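Local coordinates for protein tyrosinase (Aspergillus oryzae, PDB 6JU8) that probably oxidises L-tyrosine and L-dopa to L-dopaquinone with molecular oxygen at a dinuclear copper centre, as a member of the tyrosinase family, at residues 404-413 with 422-430; 231-242 with 354-365. The protein carries 1 engineered substitution. One frame throughout, in Å; residues are numbered along the deposited sequence.

Contact 1 (404-413 with 422-430)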
loop_
_atom_site.group_PDB
_atom_site.type_symbol
_atom_site.label_atom_id
_atom_site.label_comp_id
_atom_site.label_asym_id
_atom_site.label_seq_id
_atom_site.Cartn_x
_atom_site.Cartn_y
_atom_site.Cartn_z
ATOM N N LYS A 404 -28.186 -21.687 -23.559
ATOM C CA LYS A 404 -28.355 -20.505 -24.396
ATOM C C LYS A 404 -29.505 -19.646 -23.893
ATOM O O LYS A 404 -29.426 -18.418 -23.893
ATOM C CB LYS A 404 -28.564 -20.903 -25.875
ATOM C CG LYS A 404 -28.545 -19.675 -26.785
ATOM C CD LYS A 404 -28.615 -20.009 -28.262
ATOM C CE LYS A 404 -30.014 -20.446 -28.637
ATOM N NZ LYS A 404 -30.995 -19.325 -28.627
ATOM N N ASP A 405 -30.607 -20.256 -23.482
ATOM C CA ASP A 405 -31.809 -19.494 -23.156
ATOM C C ASP A 405 -31.964 -19.198 -21.680
ATOM O O ASP A 405 -33.047 -18.795 -21.235
ATOM C CB ASP A 405 -33.031 -20.249 -23.712
ATOM C CG ASP A 405 -33.035 -20.253 -25.238
ATOM O OD1 ASP A 405 -32.479 -19.332 -25.890
ATOM O OD2 ASP A 405 -33.580 -21.196 -25.838
ATOM N N ASP A 406 -30.889 -19.341 -20.901
ATOM C CA ASP A 406 -31.009 -19.035 -19.479
ATOM C C ASP A 406 -31.297 -17.555 -19.239
ATOM O O ASP A 406 -30.656 -16.673 -19.831
ATOM C CB ASP A 406 -29.701 -19.363 -18.748
ATOM C CG ASP A 406 -29.413 -20.837 -18.580
ATOM O OD1 ASP A 406 -30.233 -21.702 -18.935
ATOM O OD2 ASP A 406 -28.316 -21.143 -18.054
ATOM N N ASP A 407 -32.215 -17.259 -18.315
ATOM C CA ASP A 407 -32.369 -15.887 -17.849
ATOM C C ASP A 407 -31.107 -15.445 -17.116
ATOM O O ASP A 407 -30.619 -16.117 -16.195
ATOM C CB ASP A 407 -33.556 -15.832 -16.869
ATOM C CG ASP A 407 -34.909 -15.837 -17.551
ATOM O OD1 ASP A 407 -35.019 -15.536 -18.752
ATOM O OD2 ASP A 407 -35.864 -16.207 -16.836
ATOM N N LEU A 408 -30.584 -14.296 -17.492
ATOM C CA LEU A 408 -29.407 -13.727 -16.826
ATOM C C LEU A 408 -29.861 -12.826 -15.696
ATOM O O LEU A 408 -29.739 -11.600 -15.693
ATOM C CB LEU A 408 -28.563 -12.990 -17.864
ATOM C CG LEU A 408 -28.103 -13.816 -19.056
ATOM C CD1 LEU A 408 -27.396 -12.934 -20.084
ATOM C CD2 LEU A 408 -27.196 -14.954 -18.614
ATOM N N ARG A 409 -30.409 -13.491 -14.667
ATOM C CA ARG A 409 -30.874 -12.805 -13.460
ATOM C C ARG A 409 -29.695 -12.117 -12.795
ATOM O O ARG A 409 -28.586 -12.673 -12.796
ATOM C CB ARG A 409 -31.508 -13.838 -12.513
ATOM C CG ARG A 409 -32.755 -14.506 -13.101
ATOM C CD ARG A 409 -33.445 -15.394 -12.055
ATOM N NE ARG A 409 -32.471 -15.862 -11.079
ATOM C CZ ARG A 409 -32.638 -15.906 -9.766
ATOM N NH1 ARG A 409 -31.678 -16.344 -8.956
ATOM N NH2 ARG A 409 -33.795 -15.506 -9.236
ATOM N N PRO A 410 -29.865 -10.948 -12.195
ATOM C CA PRO A 410 -31.118 -10.250 -11.964
ATOM C C PRO A 410 -31.412 -9.117 -12.931
ATOM O O PRO A 410 -32.157 -8.180 -12.605
ATOM C CB PRO A 410 -30.819 -9.664 -10.561
ATOM C CG PRO A 410 -29.414 -9.148 -10.746
ATOM C CD PRO A 410 -28.732 -10.258 -11.520
ATOM N N PHE A 411 -30.885 -9.192 -14.142
ATOM C CA PHE A 411 -30.827 -8.055 -15.039
ATOM C C PHE A 411 -32.087 -7.925 -15.888
ATOM O O PHE A 411 -32.375 -8.815 -16.676
ATOM C CB PHE A 411 -29.598 -8.173 -15.937
ATOM C CG PHE A 411 -28.298 -8.307 -15.174
ATOM C CD1 PHE A 411 -27.989 -7.413 -14.150
ATOM C CD2 PHE A 411 -27.388 -9.307 -15.495
ATOM C CE1 PHE A 411 -26.773 -7.528 -13.471
ATOM C CE2 PHE A 411 -26.177 -9.404 -14.847
ATOM C CZ PHE A 411 -25.870 -8.499 -13.839
ATOM N N HIS A 412 -32.781 -6.815 -15.730
ATOM C CA HIS A 412 -34.037 -6.556 -16.433
ATOM C C HIS A 412 -33.835 -5.667 -17.658
ATOM O O HIS A 412 -32.993 -4.765 -17.668
ATOM C CB HIS A 412 -35.041 -5.888 -15.502
ATOM C CG HIS A 412 -35.523 -6.809 -14.422
ATOM N ND1 HIS A 412 -35.290 -6.541 -13.096
ATOM C CD2 HIS A 412 -36.238 -7.945 -14.444
ATOM C CE1 HIS A 412 -35.825 -7.483 -12.339
ATOM N NE2 HIS A 412 -36.417 -8.349 -13.142
ATOM N N ARG A 413 -34.657 -5.915 -18.674
ATOM C CA ARG A 413 -34.694 -5.077 -19.854
ATOM C C ARG A 413 -36.132 -4.941 -20.348
ATOM O O ARG A 413 -37.009 -5.744 -20.022
ATOM C CB ARG A 413 -33.810 -5.621 -20.972
ATOM C CG ARG A 413 -34.106 -7.075 -21.319
ATOM C CD ARG A 413 -33.170 -7.614 -22.383
ATOM N NE ARG A 413 -33.257 -6.867 -23.632
ATOM C CZ ARG A 413 -34.138 -7.136 -24.585
ATOM N NH1 ARG A 413 -35.021 -8.121 -24.475
ATOM N NH2 ARG A 413 -34.116 -6.376 -25.676
ATOM N N VAL A 422 -38.513 -8.078 -19.047
ATOM C CA VAL A 422 -38.054 -9.456 -19.047
ATOM C C VAL A 422 -36.618 -9.499 -18.517
ATOM O O VAL A 422 -35.983 -8.444 -18.429
ATOM C CB VAL A 422 -38.078 -10.096 -20.444
ATOM C CG1 VAL A 422 -39.494 -10.176 -20.991
ATOM C CG2 VAL A 422 -37.169 -9.311 -21.401
ATOM N N PHE A 423 -36.125 -10.692 -18.203
ATOM C CA PHE A 423 -34.683 -10.801 -17.956
ATOM C C PHE A 423 -33.908 -10.778 -19.267
ATOM O O PHE A 423 -34.373 -11.311 -20.288
ATOM C CB PHE A 423 -34.378 -12.092 -17.205
ATOM C CG PHE A 423 -34.785 -12.055 -15.753
ATOM C CD1 PHE A 423 -34.214 -11.114 -14.892
ATOM C CD2 PHE A 423 -35.708 -12.951 -15.251
ATOM C CE1 PHE A 423 -34.566 -11.102 -13.554
ATOM C CE2 PHE A 423 -36.058 -12.925 -13.918
ATOM C CZ PHE A 423 -35.496 -11.999 -13.052
ATOM N N PHE A 424 -32.686 -10.260 -19.229
ATOM C CA PHE A 424 -31.721 -10.495 -20.298
ATOM C C PHE A 424 -31.514 -11.987 -20.560
ATOM O O PHE A 424 -31.563 -12.817 -19.657
ATOM C CB PHE A 424 -30.362 -9.880 -19.949
ATOM C CG PHE A 424 -30.192 -8.442 -20.383
ATOM C CD1 PHE A 424 -30.628 -7.372 -19.616
ATOM C CD2 PHE A 424 -29.566 -8.174 -21.595
ATOM C CE1 PHE A 424 -30.445 -6.059 -20.039
ATOM C CE2 PHE A 424 -29.393 -6.872 -22.036
ATOM C CZ PHE A 424 -29.837 -5.825 -21.253
ATOM N N ARG A 425 -31.255 -12.305 -21.822
ATOM C CA ARG A 425 -30.811 -13.610 -22.291
ATOM C C ARG A 425 -29.550 -13.408 -23.124
ATOM O O ARG A 425 -29.336 -12.314 -23.649
ATOM C CB ARG A 425 -31.901 -14.318 -23.117
ATOM C CG ARG A 425 -33.114 -14.606 -22.233
ATOM C CD ARG A 425 -33.554 -16.048 -22.298
ATOM N NE ARG A 425 -34.631 -16.274 -21.327
ATOM C CZ ARG A 425 -35.773 -16.851 -21.666
ATOM N NH1 ARG A 425 -35.923 -17.243 -22.931
ATOM N NH2 ARG A 425 -36.730 -17.044 -20.774
ATOM N N SER A 426 -28.746 -14.448 -23.272
ATOM C CA SER A 426 -27.463 -14.322 -23.940
ATOM C C SER A 426 -27.615 -13.798 -25.354
ATOM O O SER A 426 -26.815 -12.954 -25.788
ATOM C CB SER A 426 -26.765 -15.696 -23.951
ATOM O OG SER A 426 -26.368 -16.032 -22.618
ATOM N N ASP A 427 -28.638 -14.252 -26.107
ATOM C CA ASP A 427 -28.752 -13.763 -27.485
ATOM C C ASP A 427 -28.978 -12.258 -27.538
ATOM O O ASP A 427 -28.644 -11.623 -28.543
ATOM C CB ASP A 427 -29.910 -14.474 -28.182
ATOM C CG ASP A 427 -29.561 -15.849 -28.688
ATOM O OD1 ASP A 427 -28.375 -16.160 -28.855
ATOM O OD2 ASP A 427 -30.470 -16.636 -28.984
ATOM N N ASP A 428 -29.522 -11.645 -26.489
ATOM C CA ASP A 428 -29.740 -10.200 -26.441
ATOM C C ASP A 428 -28.440 -9.411 -26.539
ATOM O O ASP A 428 -28.455 -8.282 -27.028
ATOM C CB ASP A 428 -30.460 -9.764 -25.164
ATOM C CG ASP A 428 -31.837 -10.373 -25.020
ATOM O OD1 ASP A 428 -32.511 -10.617 -26.044
ATOM O OD2 ASP A 428 -32.264 -10.621 -23.876
ATOM N N VAL A 429 -27.340 -10.038 -26.100
ATOM C CA VAL A 429 -26.067 -9.313 -26.075
ATOM C C VAL A 429 -25.022 -9.950 -26.966
ATOM O O VAL A 429 -23.825 -9.659 -26.837
ATOM C CB VAL A 429 -25.539 -9.132 -24.632
ATOM C CG1 VAL A 429 -26.564 -8.344 -23.835
ATOM C CG2 VAL A 429 -25.215 -10.486 -23.992
ATOM N N LYS A 430 -25.428 -10.810 -27.899
ATOM C CA LYS A 430 -24.468 -11.383 -28.857
ATOM C C LYS A 430 -23.739 -10.281 -29.604
ATOM O O LYS A 430 -22.518 -10.313 -29.809
ATOM C CB LYS A 430 -25.234 -12.294 -29.833
ATOM C CG LYS A 430 -24.357 -12.944 -30.901
ATOM C CD LYS A 430 -25.208 -13.480 -32.044
ATOM C CE LYS A 430 -25.863 -14.798 -31.666
ATOM N NZ LYS A 430 -26.655 -15.369 -32.800
HETATM O O HOH W 1 -28.797 -16.855 -21.720
HETATM O O HOH W 2 -30.438 -16.354 -25.528
HETATM O O HOH W 3 -36.398 -13.474 -20.120
HETATM O O HOH W 4 -34.703 -10.890 -23.070
#
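The beta hairpin of strands 412-415 and 420-423 brings R413 beside V422 and H412 beside F423. R413 N binds V422 O and V422 N binds R413 O, both at 2.9 Å, an antiparallel hydrogen-bonded pair. At the next, non-hydrogen-bonded pair the rings of H412 and F423 are nearly parallel (17°) but slid apart, barely overlapping; H412 ND1 is hydrogen-bonded to D79 OD2. R409 lays CG over a face of the F423 ring, 3.7 Å from its centroid. With CG between its backbone N and carbonyl carbon (chi1 53°), R413 runs across the F424 ring, CD 3.6 Å above the centroid, and its guanidinium ends with D428 over one face, a long, purely electrostatic pairing. Beyond the hairpin the two segments stay joined as irregular loops: F424 N donates to F411 O, and L408 N to F424 O at 2.8 Å. R425 bends back at chi2 (-128°), and its NE meets the anti side of D407 OD1 at 2.7 Å, tilted out of the carboxylate plane, while NH2 adds a weak bond to it. K404 NZ meets D427 OD2 at 2.8 Å and bridges to D405 OD1. Two waters link K404 O to S426 N and D427 N.

Contact 2 (231-242 with 354-365)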
loop_
_atom_site.group_PDB
_atom_site.type_symbol
_atom_site.label_atom_id
_atom_site.label_comp_id
_atom_site.label_asym_id
_atom_site.label_seq_id
_atom_site.Cartn_x
_atom_site.Cartn_y
_atom_site.Cartn_z
ATOM N N PHE A 231 -12.743 -11.488 5.558
ATOM C CA PHE A 231 -13.330 -10.324 4.890
ATOM C C PHE A 231 -14.331 -9.627 5.801
ATOM O O PHE A 231 -14.576 -8.438 5.569
ATOM C CB PHE A 231 -13.957 -10.738 3.566
ATOM C CG PHE A 231 -12.918 -11.191 2.573
ATOM C CD1 PHE A 231 -11.901 -10.357 2.140
ATOM C CD2 PHE A 231 -12.952 -12.483 2.060
ATOM C CE1 PHE A 231 -10.971 -10.768 1.217
ATOM C CE2 PHE A 231 -12.048 -12.888 1.097
ATOM C CZ PHE A 231 -11.063 -12.027 0.637
ATOM N N ASP A 232 -14.878 -10.291 6.814
ATOM C CA ASP A 232 -15.707 -9.614 7.794
ATOM C C ASP A 232 -14.938 -8.582 8.617
ATOM O O ASP A 232 -15.550 -7.662 9.172
ATOM C CB ASP A 232 -16.347 -10.658 8.736
ATOM C CG ASP A 232 -15.378 -11.617 9.398
ATOM O OD1 ASP A 232 -14.349 -11.992 8.804
ATOM O OD2 ASP A 232 -15.630 -12.010 10.569
ATOM N N LYS A 233 -13.616 -8.705 8.675
ATOM C CA LYS A 233 -12.755 -7.841 9.481
ATOM C C LYS A 233 -12.145 -6.706 8.675
ATOM O O LYS A 233 -11.344 -5.923 9.188
ATOM C CB LYS A 233 -11.635 -8.650 10.137
ATOM C CG LYS A 233 -12.110 -9.790 11.008
ATOM C CD LYS A 233 -13.005 -9.332 12.139
ATOM C CE LYS A 233 -13.402 -10.488 13.052
ATOM N NZ LYS A 233 -14.227 -9.957 14.179
ATOM N N CYS A 234 -12.519 -6.613 7.386
ATOM C CA CYS A 234 -12.050 -5.538 6.539
ATOM C C CYS A 234 -13.024 -4.376 6.483
ATOM O O CYS A 234 -14.230 -4.584 6.273
ATOM C CB CYS A 234 -11.887 -6.026 5.093
ATOM S SG CYS A 234 -10.766 -7.429 4.934
ATOM N N GLN A 235 -12.492 -3.165 6.614
ATOM C CA GLN A 235 -13.256 -1.970 6.252
ATOM C C GLN A 235 -13.038 -1.628 4.773
ATOM O O GLN A 235 -13.995 -1.232 4.094
ATOM C CB GLN A 235 -12.863 -0.780 7.148
ATOM C CG GLN A 235 -13.644 0.475 6.823
ATOM C CD GLN A 235 -13.449 1.584 7.849
ATOM O OE1 GLN A 235 -13.011 1.400 8.971
ATOM N NE2 GLN A 235 -13.896 2.761 7.431
ATOM N N SER A 236 -11.814 -1.780 4.307
ATOM C CA SER A 236 -11.404 -1.512 2.929
ATOM C C SER A 236 -11.121 -2.812 2.187
ATOM O O SER A 236 -10.631 -3.773 2.758
ATOM C CB SER A 236 -10.127 -0.664 2.944
ATOM O OG SER A 236 -9.701 -0.381 1.618
ATOM N N THR A 237 -11.351 -2.778 0.882
ATOM C CA THR A 237 -10.797 -3.824 0.026
ATOM C C THR A 237 -9.264 -3.758 0.055
ATOM O O THR A 237 -8.698 -2.690 0.332
ATOM C CB THR A 237 -11.309 -3.674 -1.420
ATOM O OG1 THR A 237 -10.955 -2.375 -1.944
ATOM C CG2 THR A 237 -12.822 -3.791 -1.484
ATOM N N THR A 238 -8.639 -4.897 -0.168
ATOM C CA THR A 238 -7.191 -5.005 -0.170
ATOM C C THR A 238 -6.721 -5.904 -1.300
ATOM O O THR A 238 -7.437 -6.821 -1.708
ATOM C CB THR A 238 -6.671 -5.475 1.193
ATOM O OG1 THR A 238 -5.229 -5.531 1.208
ATOM C CG2 THR A 238 -7.169 -6.868 1.571
ATOM N N LYS A 239 -5.523 -5.636 -1.794
ATOM C CA LYS A 239 -4.772 -6.548 -2.672
ATOM C C LYS A 239 -3.623 -7.103 -1.846
ATOM O O LYS A 239 -2.757 -6.283 -1.453
ATOM C CB LYS A 239 -4.269 -5.839 -3.937
ATOM C CG LYS A 239 -5.374 -5.167 -4.765
ATOM C CD LYS A 239 -4.717 -4.173 -5.744
ATOM C CE LYS A 239 -5.738 -3.511 -6.667
ATOM N NZ LYS A 239 -6.786 -2.803 -5.885
ATOM N N TYR A 240 -3.613 -8.379 -1.517
ATOM C CA TYR A 240 -2.570 -9.099 -0.798
ATOM C C TYR A 240 -2.454 -8.763 0.684
ATOM O O TYR A 240 -1.588 -9.346 1.351
ATOM C CB TYR A 240 -1.177 -8.914 -1.451
ATOM C CG TYR A 240 -1.022 -9.683 -2.740
ATOM C CD1 TYR A 240 -1.532 -9.175 -3.936
ATOM C CD2 TYR A 240 -0.355 -10.925 -2.781
ATOM C CE1 TYR A 240 -1.399 -9.846 -5.140
ATOM C CE2 TYR A 240 -0.245 -11.606 -3.982
ATOM C CZ TYR A 240 -0.762 -11.069 -5.154
ATOM O OH TYR A 240 -0.621 -11.808 -6.319
ATOM N N GLY A 241 -3.261 -7.862 1.248
ATOM C CA GLY A 241 -2.999 -7.436 2.621
ATOM C C GLY A 241 -3.491 -8.308 3.754
ATOM O O GLY A 241 -3.201 -7.949 4.913
ATOM N N LEU A 242 -4.181 -9.408 3.482
ATOM C CA LEU A 242 -4.638 -10.301 4.550
ATOM C C LEU A 242 -3.732 -11.513 4.672
ATOM O O LEU A 242 -3.674 -12.329 3.737
ATOM C CB LEU A 242 -6.067 -10.815 4.284
ATOM C CG LEU A 242 -7.084 -9.712 3.958
ATOM C CD1 LEU A 242 -8.473 -10.333 3.745
ATOM C CD2 LEU A 242 -7.110 -8.629 5.023
ATOM N N LEU A 354 5.139 -14.110 -2.767
ATOM C CA LEU A 354 3.774 -13.850 -3.218
ATOM C C LEU A 354 2.743 -14.062 -2.112
ATOM O O LEU A 354 1.547 -14.098 -2.395
ATOM C CB LEU A 354 3.413 -14.657 -4.469
ATOM C CG LEU A 354 4.016 -14.162 -5.785
ATOM C CD1 LEU A 354 3.624 -15.084 -6.930
ATOM C CD2 LEU A 354 3.583 -12.724 -6.096
ATOM N N TRP A 355 3.174 -14.158 -0.856
ATOM C CA TRP A 355 2.222 -14.331 0.249
ATOM C C TRP A 355 1.270 -13.146 0.371
ATOM O O TRP A 355 1.691 -11.988 0.258
ATOM C CB TRP A 355 3.024 -14.457 1.546
ATOM C CG TRP A 355 2.257 -14.821 2.780
ATOM C CD1 TRP A 355 1.005 -15.369 2.913
ATOM C CD2 TRP A 355 2.764 -14.639 4.112
ATOM N NE1 TRP A 355 0.684 -15.546 4.244
ATOM C CE2 TRP A 355 1.769 -15.092 5.002
ATOM C CE3 TRP A 355 3.964 -14.121 4.621
ATOM C CZ2 TRP A 355 1.934 -15.050 6.383
ATOM C CZ3 TRP A 355 4.132 -14.085 6.007
ATOM C CH2 TRP A 355 3.129 -14.549 6.877
ATOM N N GLY A 356 -0.004 -13.434 0.573
ATOM C CA GLY A 356 -1.026 -12.510 0.984
ATOM C C GLY A 356 -2.322 -12.710 0.230
ATOM O O GLY A 356 -2.302 -13.122 -0.945
ATOM N N ALA A 357 -3.435 -12.414 0.897
ATOM C CA ALA A 357 -4.737 -12.606 0.251
ATOM C C ALA A 357 -5.518 -11.295 0.197
ATOM O O ALA A 357 -5.313 -10.376 1.000
ATOM C CB ALA A 357 -5.562 -13.639 1.002
ATOM N N GLY A 358 -6.466 -11.229 -0.726
ATOM C CA GLY A 358 -7.283 -10.013 -0.846
ATOM C C GLY A 358 -8.477 -10.275 -1.754
ATOM O O GLY A 358 -8.669 -11.339 -2.321
ATOM N N HIS A 359 -9.305 -9.236 -1.849
ATOM C CA HIS A 359 -10.665 -9.375 -2.334
ATOM C C HIS A 359 -10.750 -10.004 -3.715
ATOM O O HIS A 359 -11.614 -10.855 -3.949
ATOM C CB HIS A 359 -11.364 -7.995 -2.322
ATOM C CG HIS A 359 -11.652 -7.596 -0.886
ATOM N ND1 HIS A 359 -10.634 -7.246 -0.012
ATOM C CD2 HIS A 359 -12.792 -7.496 -0.171
ATOM C CE1 HIS A 359 -11.158 -6.997 1.171
ATOM N NE2 HIS A 359 -12.473 -7.127 1.117
ATOM N N MET A 360 -9.901 -9.567 -4.651
ATOM C CA MET A 360 -10.061 -10.019 -6.024
ATOM C C MET A 360 -9.913 -11.529 -6.196
ATOM O O MET A 360 -10.364 -12.074 -7.219
ATOM C CB MET A 360 -9.132 -9.273 -6.989
ATOM C CG MET A 360 -9.751 -7.963 -7.477
ATOM S SD MET A 360 -11.011 -8.221 -8.761
ATOM C CE MET A 360 -9.958 -8.649 -10.156
ATOM N N SER A 361 -9.294 -12.229 -5.251
ATOM C CA SER A 361 -9.152 -13.684 -5.447
ATOM C C SER A 361 -10.336 -14.469 -4.930
ATOM O O SER A 361 -10.353 -15.693 -5.099
ATOM C CB SER A 361 -7.893 -14.213 -4.754
ATOM O OG SER A 361 -8.121 -14.238 -3.349
ATOM N N SER A 362 -11.316 -13.812 -4.347
ATOM C CA SER A 362 -12.405 -14.522 -3.678
ATOM C C SER A 362 -13.721 -14.150 -4.342
ATOM O O SER A 362 -14.180 -12.997 -4.292
ATOM C CB SER A 362 -12.393 -14.104 -2.196
ATOM O OG SER A 362 -13.546 -14.610 -1.556
ATOM N N VAL A 363 -14.366 -15.112 -5.011
ATOM C CA VAL A 363 -15.604 -14.807 -5.754
ATOM C C VAL A 363 -16.608 -14.054 -4.904
ATOM O O VAL A 363 -17.191 -13.071 -5.395
ATOM C CB VAL A 363 -16.235 -16.092 -6.319
ATOM C CG1 VAL A 363 -17.677 -15.879 -6.755
ATOM C CG2 VAL A 363 -15.407 -16.569 -7.516
ATOM N N PRO A 364 -16.885 -14.426 -3.653
ATOM C CA PRO A 364 -17.904 -13.697 -2.907
ATOM C C PRO A 364 -17.637 -12.211 -2.735
ATOM O O PRO A 364 -18.609 -11.485 -2.511
ATOM C CB PRO A 364 -17.935 -14.401 -1.547
ATOM C CG PRO A 364 -17.384 -15.771 -1.809
ATOM C CD PRO A 364 -16.391 -15.605 -2.931
ATOM N N VAL A 365 -16.392 -11.728 -2.807
ATOM C CA VAL A 365 -16.117 -10.330 -2.513
ATOM C C VAL A 365 -15.310 -9.614 -3.578
ATOM O O VAL A 365 -15.011 -8.425 -3.397
ATOM C CB VAL A 365 -15.448 -10.148 -1.129
ATOM C CG1 VAL A 365 -16.396 -10.572 -0.013
ATOM C CG2 VAL A 365 -14.129 -10.907 -1.059
HETATM O O HOH W 5 -14.537 -7.204 3.045
HETATM O O HOH W 6 -8.319 -7.200 -4.379
#
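With CG beside the backbone N (chi1 -72°) and its ring turned by chi2 of 70°, H359 enters the curve of 231-242, where F231 sends a ring edge toward one imidazole face. This edge-to-face pair has centroids 4.5 Å apart and planes at 56°. T237 CA makes a CH-pi contact with the opposite imidazole face, toward its rim, 3.6 Å from the centroid, so the ring is held between backbone and phenyl. Water joins H359 NE2 to F231 O, lying 2.8 Å from the nitrogen. V365 CG2 sits centrally over a face of the F231 ring, 3.5 Å from its centroid, and S362 CB and OG approach CE2 of that ring. H359 N donates to T238 O at 3.1 Å; a second water links this carbonyl to M360 N. Farther along, L242 N binds A357 O and A357 N binds L242 O, each at 2.9 Å. G356 CA and G358 CA pack against Y240 O and T238 O in CA-H...O contacts. The Y240 ring turns its edge to L354 O, and its OH is hydrogen-bonded to W338 O. Two residues, G241 and L242, lie opposite A357 alone, a classic beta bulge at a single antiparallel bridge within the central domain of tyrosinase.

Contact 1 and contact 2 do not touch: their centres lie 31 Å apart and their nearest atoms about 13 Å. Each approaches the dinuclear copper centre, which is held by H71, H98 and H107 and by H332, H336 and H376. From contact 1 the side chain of F411 comes about 7 Å from that of H107 and about 9 Å from a copper ion, and it packs on V109 and L113 of helix 103-129. From contact 2 the side chain of V365 is about 8 Å from that of H71 and S362 about 8 Å from H336, whose ND1 is hydrogen-bonded to M360 O. Thus 354-365 supplies a second-shell bond to a copper ligand.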